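Local coordinates for class II aldolase/adducin domain protein (Pseudomonas syringae pv. phaseolicola 1448A, PDB 3OCR) that is of unknown function but belongs to the class II aldolase/adducin family and may bind actin filaments, at residues T130-A135 and I215-Q220; S154-Y159 and I203-A208. One frame throughout, in Å; residues are numbered along the deposited sequence. Where two conformers were deposited one is given.

In the fold
Both contacts lean on helix 199-219, the long helix that follows strand 191-196 in this AraD-like fold. Interaction 1 (130-135 with 215-220) pairs its C-terminal end with helix 131-137 and lies at the edge of the chain, about 17 Å from the chain centre, where neighbouring subunits join the packing. Interaction 2 (154-159 with 203-208) lies nearer the chain centre, about 9 Å from it, yet is only partly buried; it links the N-terminal half of the helix to the entry of edge strand 157-160. The centres of interactions 1 and 2 are 14 Å apart. The nearest atoms of interactions 1 and 2 are about 7 Å apart, so the two do not touch. Along the sequence, both segments of interaction 2 fall between those of interaction 1.

Interaction 1: residues T130-A135 and I215-Q220; sequences TRDGIA and IQIAAQ
Asp132 OD2 is gripped by two groups, Arg131 NH2 at 3.1 Å and the side-chain amide of Asn214, while the other oxygen of the same carboxylate lies against Ile217. This is helix-helix packing in the AraD-like fold: the first turn of helix 131-137 meets the last turns of helix 199-219. Arg131 has two deposited conformers; the one given approaches its neighbour side-on, NE lying 2.8 Å from Asp132 OD1 in a salt bridge, with NH2 taking OD2. Both bonds run in the guanidinium plane but reach the oxygens from above the carboxylate plane, 52° out of it. In this conformer the two bonds, with the one from Asn214, would hold the carboxylate's rotation and probably lower the cost of setting its charge beside an aliphatic chain: Ile217 CG1 is 3.7 Å from Asp132 OD1. With CG1 placed beside its own backbone N (chi1 -65°), Ile217 carries CD1 on to Ala135, one turn further along helix 131-137. At the start of that helix Thr130 is the N-cap, its OG1 accepting from Gly133 N at 3.0 Å and also bonded to Glu210 OE1. Ala218 of the second subunit packs on Asp132 and Ala135, so the seam between the helices is part of the tetramer interface. Between the two segments the closest apolar touch is Ala135 CB to Ile217 CD1 at 3.6 Å.

Interaction 2: residues S154-Y159 and I203-A208; sequences SGRVAY and IQQLHA
The guanidinium of Arg156 and the side-chain amide of Gln205 lie nearly in one plane, 11° apart, and meet edge to edge, neither group covering the face of the other. Arg156 NH2 donates to Gln205 OE1 at 2.8 Å in a fairly straight bond (159° at the hydrogen), and it arrives in the carbonyl plane on a lone pair. A water closes the ring at the same guanidinium edge: it accepts from Arg156 NE at 2.9 Å and donates to Gln205 OE1 at 2.8 Å. OE1 therefore accepts two hydrogen bonds, one from NH2 and one from the water, which links it to NE. The chain of Arg156 is bent at chi3 (69°), which turns the NE and NH2 edge to the glutamine, whereas Gln205 runs extended beyond CG to meet it. In the alpha/beta architecture of the AraD-like family this bond joins the loop leading into edge strand 157-160 to helix 199-219, which packs along the sheet. Backbone bonds from Ala158 to Val184 and Ile186 tie that strand to its parallel neighbour 184-187, and the Gln205 side chain touches Val184 on the same neighbour. The other end of the amide is held as well: Gln205 NE2 bonds to Ser183 OG, and the oxygen end faces the arginine because NH2 is a donor. On the far side of the guanidinium, NH1 reaches the backbone oxygen of Ala152.

Interaction 1: residues T130-A135 and I215-Q220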
loop_
_atom_site.group_PDB
_atom_site.type_symbol
_atom_site.label_atom_id
_atom_site.label_comp_id
_atom_site.label_asym_id
_atom_site.label_seq_id
_atom_site.Cartn_x
_atom_site.Cartn_y
_atom_site.Cartn_z
ATOM N N THR A 130 1.121 2.733 14.538
ATOM C CA THR A 130 1.137 2.431 13.116
ATOM C C THR A 130 1.087 0.937 12.924
ATOM O O THR A 130 1.462 0.189 13.830
ATOM C CB THR A 130 2.460 2.936 12.443
ATOM O OG1 THR A 130 3.596 2.248 13.021
ATOM C CG2 THR A 130 2.595 4.445 12.598
ATOM N N ARG A 131 0.639 0.501 11.743
ATOM C CA ARG A 131 0.620 -0.911 11.379
ATOM C C ARG A 131 1.942 -1.626 11.677
ATOM O O ARG A 131 1.968 -2.651 12.368
ATOM C CB ARG A 131 0.264 -1.042 9.891
ATOM C CG ARG A 131 0.302 -2.442 9.326
ATOM C CD ARG A 131 0.374 -2.397 7.793
ATOM N NE ARG A 131 1.585 -1.716 7.338
ATOM C CZ ARG A 131 1.617 -0.711 6.466
ATOM N NH1 ARG A 131 0.492 -0.259 5.923
ATOM N NH2 ARG A 131 2.785 -0.165 6.133
ATOM N N ASP A 132 3.043 -1.100 11.148
ATOM C CA ASP A 132 4.319 -1.818 11.267
ATOM C C ASP A 132 5.049 -1.601 12.605
ATOM O O ASP A 132 5.730 -2.517 13.107
ATOM C CB ASP A 132 5.221 -1.528 10.066
ATOM C CG ASP A 132 4.626 -2.037 8.750
ATOM O OD1 ASP A 132 3.722 -2.911 8.762
ATOM O OD2 ASP A 132 5.040 -1.520 7.696
ATOM N N GLY A 133 4.881 -0.430 13.191
ATOM C CA GLY A 133 5.366 -0.153 14.577
ATOM C C GLY A 133 4.743 -1.083 15.623
ATOM O O GLY A 133 5.457 -1.718 16.443
ATOM N N ILE A 134 3.413 -1.218 15.584
ATOM C CA ILE A 134 2.731 -2.155 16.471
ATOM C C ILE A 134 3.152 -3.592 16.143
ATOM O O ILE A 134 3.404 -4.384 17.037
ATOM C CB ILE A 134 1.210 -1.984 16.423
ATOM C CG1 ILE A 134 0.823 -0.531 16.777
ATOM C CG2 ILE A 134 0.517 -2.989 17.324
ATOM C CD1 ILE A 134 -0.624 -0.259 16.573
ATOM N N ALA A 135 3.276 -3.910 14.850
ATOM C CA ALA A 135 3.657 -5.252 14.435
ATOM C C ALA A 135 5.013 -5.658 15.023
ATOM O O ALA A 135 5.187 -6.767 15.612
ATOM C CB ALA A 135 3.678 -5.329 12.882
ATOM N N ILE A 215 10.556 -1.974 7.008
ATOM C CA ILE A 215 11.504 -2.773 6.322
ATOM C C ILE A 215 11.497 -4.155 7.010
ATOM O O ILE A 215 11.577 -5.176 6.333
ATOM C CB ILE A 215 12.944 -2.161 6.450
ATOM C CG1 ILE A 215 13.129 -0.952 5.535
ATOM C CG2 ILE A 215 13.998 -3.235 6.161
ATOM C CD1 ILE A 215 14.269 -0.022 6.018
ATOM N N GLN A 216 11.384 -4.176 8.329
ATOM C CA GLN A 216 11.459 -5.496 9.067
ATOM C C GLN A 216 10.311 -6.443 8.682
ATOM O O GLN A 216 10.500 -7.666 8.543
ATOM C CB GLN A 216 11.346 -5.295 10.566
ATOM C CG GLN A 216 11.413 -6.716 11.358
ATOM C CD GLN A 216 11.735 -6.533 12.834
ATOM O OE1 GLN A 216 12.638 -5.775 13.191
ATOM N NE2 GLN A 216 10.998 -7.213 13.694
ATOM N N ILE A 217 9.117 -5.869 8.577
ATOM C CA ILE A 217 7.910 -6.627 8.286
ATOM C C ILE A 217 8.057 -7.288 6.895
ATOM O O ILE A 217 7.778 -8.473 6.752
ATOM C CB ILE A 217 6.627 -5.743 8.353
ATOM C CG1 ILE A 217 6.375 -5.233 9.782
ATOM C CG2 ILE A 217 5.353 -6.527 7.867
ATOM C CD1 ILE A 217 6.576 -6.298 10.886
ATOM N N ALA A 218 8.549 -6.522 5.916
ATOM C CA ALA A 218 8.869 -7.094 4.565
ATOM C C ALA A 218 9.974 -8.157 4.631
ATOM O O ALA A 218 9.810 -9.295 4.108
ATOM C CB ALA A 218 9.256 -5.989 3.605
ATOM N N ALA A 219 11.085 -7.807 5.289
ATOM C CA ALA A 219 12.291 -8.673 5.363
ATOM C C ALA A 219 11.985 -10.060 5.876
ATOM O O ALA A 219 12.483 -11.094 5.342
ATOM C CB ALA A 219 13.385 -8.003 6.261
ATOM N N GLN A 220 11.148 -10.088 6.904
ATOM C CA GLN A 220 10.859 -11.325 7.626
ATOM C C GLN A 220 9.682 -12.146 7.018
ATOM O O GLN A 220 9.264 -13.172 7.594
ATOM C CB GLN A 220 10.632 -11.008 9.115
ATOM C CG GLN A 220 9.228 -10.493 9.399
ATOM C CD GLN A 220 9.082 -9.811 10.772
ATOM O OE1 GLN A 220 8.208 -8.958 10.931
ATOM N NE2 GLN A 220 9.906 -10.198 11.755
#

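Interaction 2: residues S154-Y159 and I203-A208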
loop_
_atom_site.group_PDB
_atom_site.type_symbol
_atom_site.label_atom_id
_atom_site.label_comp_id
_atom_site.label_asym_id
_atom_site.label_seq_id
_atom_site.Cartn_x
_atom_site.Cartn_y
_atom_site.Cartn_z
ATOM N N SER A 154 20.640 0.151 17.412
ATOM C CA SER A 154 21.181 -0.832 18.351
ATOM C C SER A 154 21.663 -0.126 19.622
ATOM O O SER A 154 22.421 0.849 19.552
ATOM C CB SER A 154 22.310 -1.636 17.713
ATOM O OG SER A 154 22.872 -2.540 18.658
ATOM N N GLY A 155 21.182 -0.602 20.772
ATOM C CA GLY A 155 21.515 -0.024 22.066
ATOM C C GLY A 155 20.813 1.302 22.370
ATOM O O GLY A 155 21.128 1.943 23.375
ATOM N N ARG A 156 19.865 1.713 21.526
ATOM C CA ARG A 156 19.122 2.956 21.774
ATOM C C ARG A 156 17.671 2.716 22.258
ATOM O O ARG A 156 16.957 3.667 22.600
ATOM C CB ARG A 156 19.097 3.831 20.519
ATOM C CG ARG A 156 20.429 4.536 20.191
ATOM C CD ARG A 156 20.420 4.996 18.737
ATOM N NE ARG A 156 19.471 6.094 18.456
ATOM C CZ ARG A 156 19.063 6.445 17.235
ATOM N NH1 ARG A 156 19.474 5.775 16.162
ATOM N NH2 ARG A 156 18.231 7.473 17.075
ATOM N N VAL A 157 17.237 1.457 22.251
ATOM C CA VAL A 157 15.823 1.150 22.338
ATOM C C VAL A 157 15.476 0.479 23.647
ATOM O O VAL A 157 16.084 -0.553 24.007
ATOM C CB VAL A 157 15.344 0.280 21.120
ATOM C CG1 VAL A 157 13.831 0.050 21.191
ATOM C CG2 VAL A 157 15.744 0.959 19.815
ATOM N N ALA A 158 14.517 1.078 24.360
ATOM C CA ALA A 158 13.957 0.477 25.564
ATOM C C ALA A 158 12.731 -0.357 25.201
ATOM O O ALA A 158 12.065 -0.083 24.210
ATOM C CB ALA A 158 13.583 1.547 26.591
ATOM N N TYR A 159 12.461 -1.406 25.990
ATOM C CA TYR A 159 11.184 -2.139 25.872
ATOM C C TYR A 159 10.347 -2.076 27.152
ATOM O O TYR A 159 10.882 -2.149 28.284
ATOM C CB TYR A 159 11.433 -3.604 25.493
ATOM C CG TYR A 159 11.946 -3.765 24.105
ATOM C CD1 TYR A 159 13.297 -3.558 23.815
ATOM C CD2 TYR A 159 11.083 -4.110 23.063
ATOM C CE1 TYR A 159 13.778 -3.681 22.519
ATOM C CE2 TYR A 159 11.555 -4.249 21.758
ATOM C CZ TYR A 159 12.902 -4.042 21.499
ATOM O OH TYR A 159 13.357 -4.170 20.209
ATOM N N ILE A 203 11.037 13.836 16.113
ATOM C CA ILE A 203 10.469 13.461 14.844
ATOM C C ILE A 203 11.475 12.726 13.957
ATOM O O ILE A 203 11.078 11.818 13.206
ATOM C CB ILE A 203 9.918 14.728 14.098
ATOM C CG1 ILE A 203 8.538 15.104 14.649
ATOM C CG2 ILE A 203 9.862 14.476 12.611
ATOM C CD1 ILE A 203 7.372 14.101 14.362
ATOM N N GLN A 204 12.764 13.109 14.018
ATOM C CA GLN A 204 13.758 12.434 13.197
ATOM C C GLN A 204 13.872 10.991 13.662
ATOM O O GLN A 204 13.884 10.088 12.846
ATOM C CB GLN A 204 15.155 13.079 13.262
ATOM C CG GLN A 204 16.176 12.379 12.302
ATOM C CD GLN A 204 17.545 13.041 12.229
ATOM O OE1 GLN A 204 17.991 13.690 13.166
ATOM N NE2 GLN A 204 18.224 12.865 11.102
ATOM N N GLN A 205 13.939 10.786 14.975
ATOM C CA GLN A 205 14.018 9.431 15.526
ATOM C C GLN A 205 12.772 8.607 15.176
ATOM O O GLN A 205 12.876 7.417 14.870
ATOM C CB GLN A 205 14.184 9.495 17.042
ATOM C CG GLN A 205 15.451 10.227 17.525
ATOM C CD GLN A 205 15.872 9.723 18.880
ATOM O OE1 GLN A 205 16.751 8.867 18.984
ATOM N NE2 GLN A 205 15.244 10.238 19.929
ATOM N N LEU A 206 11.590 9.235 15.220
ATOM C CA LEU A 206 10.340 8.512 14.938
ATOM C C LEU A 206 10.262 8.078 13.463
ATOM O O LEU A 206 9.933 6.923 13.159
ATOM C CB LEU A 206 9.106 9.335 15.332
ATOM C CG LEU A 206 7.732 8.721 14.997
ATOM C CD1 LEU A 206 7.472 7.483 15.838
ATOM C CD2 LEU A 206 6.615 9.786 15.173
ATOM N N HIS A 207 10.525 9.021 12.567
ATOM C CA HIS A 207 10.649 8.770 11.129
ATOM C C HIS A 207 11.574 7.602 10.803
ATOM O O HIS A 207 11.216 6.741 9.992
ATOM C CB HIS A 207 11.103 10.047 10.414
ATOM C CG HIS A 207 10.972 10.007 8.919
ATOM N ND1 HIS A 207 11.405 11.039 8.115
ATOM C CD2 HIS A 207 10.438 9.084 8.081
ATOM C CE1 HIS A 207 11.155 10.754 6.848
ATOM N NE2 HIS A 207 10.566 9.574 6.801
ATOM N N ALA A 208 12.751 7.574 11.421
ATOM C CA ALA A 208 13.701 6.495 11.189
ATOM C C ALA A 208 13.229 5.177 11.746
ATOM O O ALA A 208 13.436 4.137 11.117
ATOM C CB ALA A 208 15.080 6.831 11.759
HETATM O O HOH W 1 18.413 7.500 20.792
#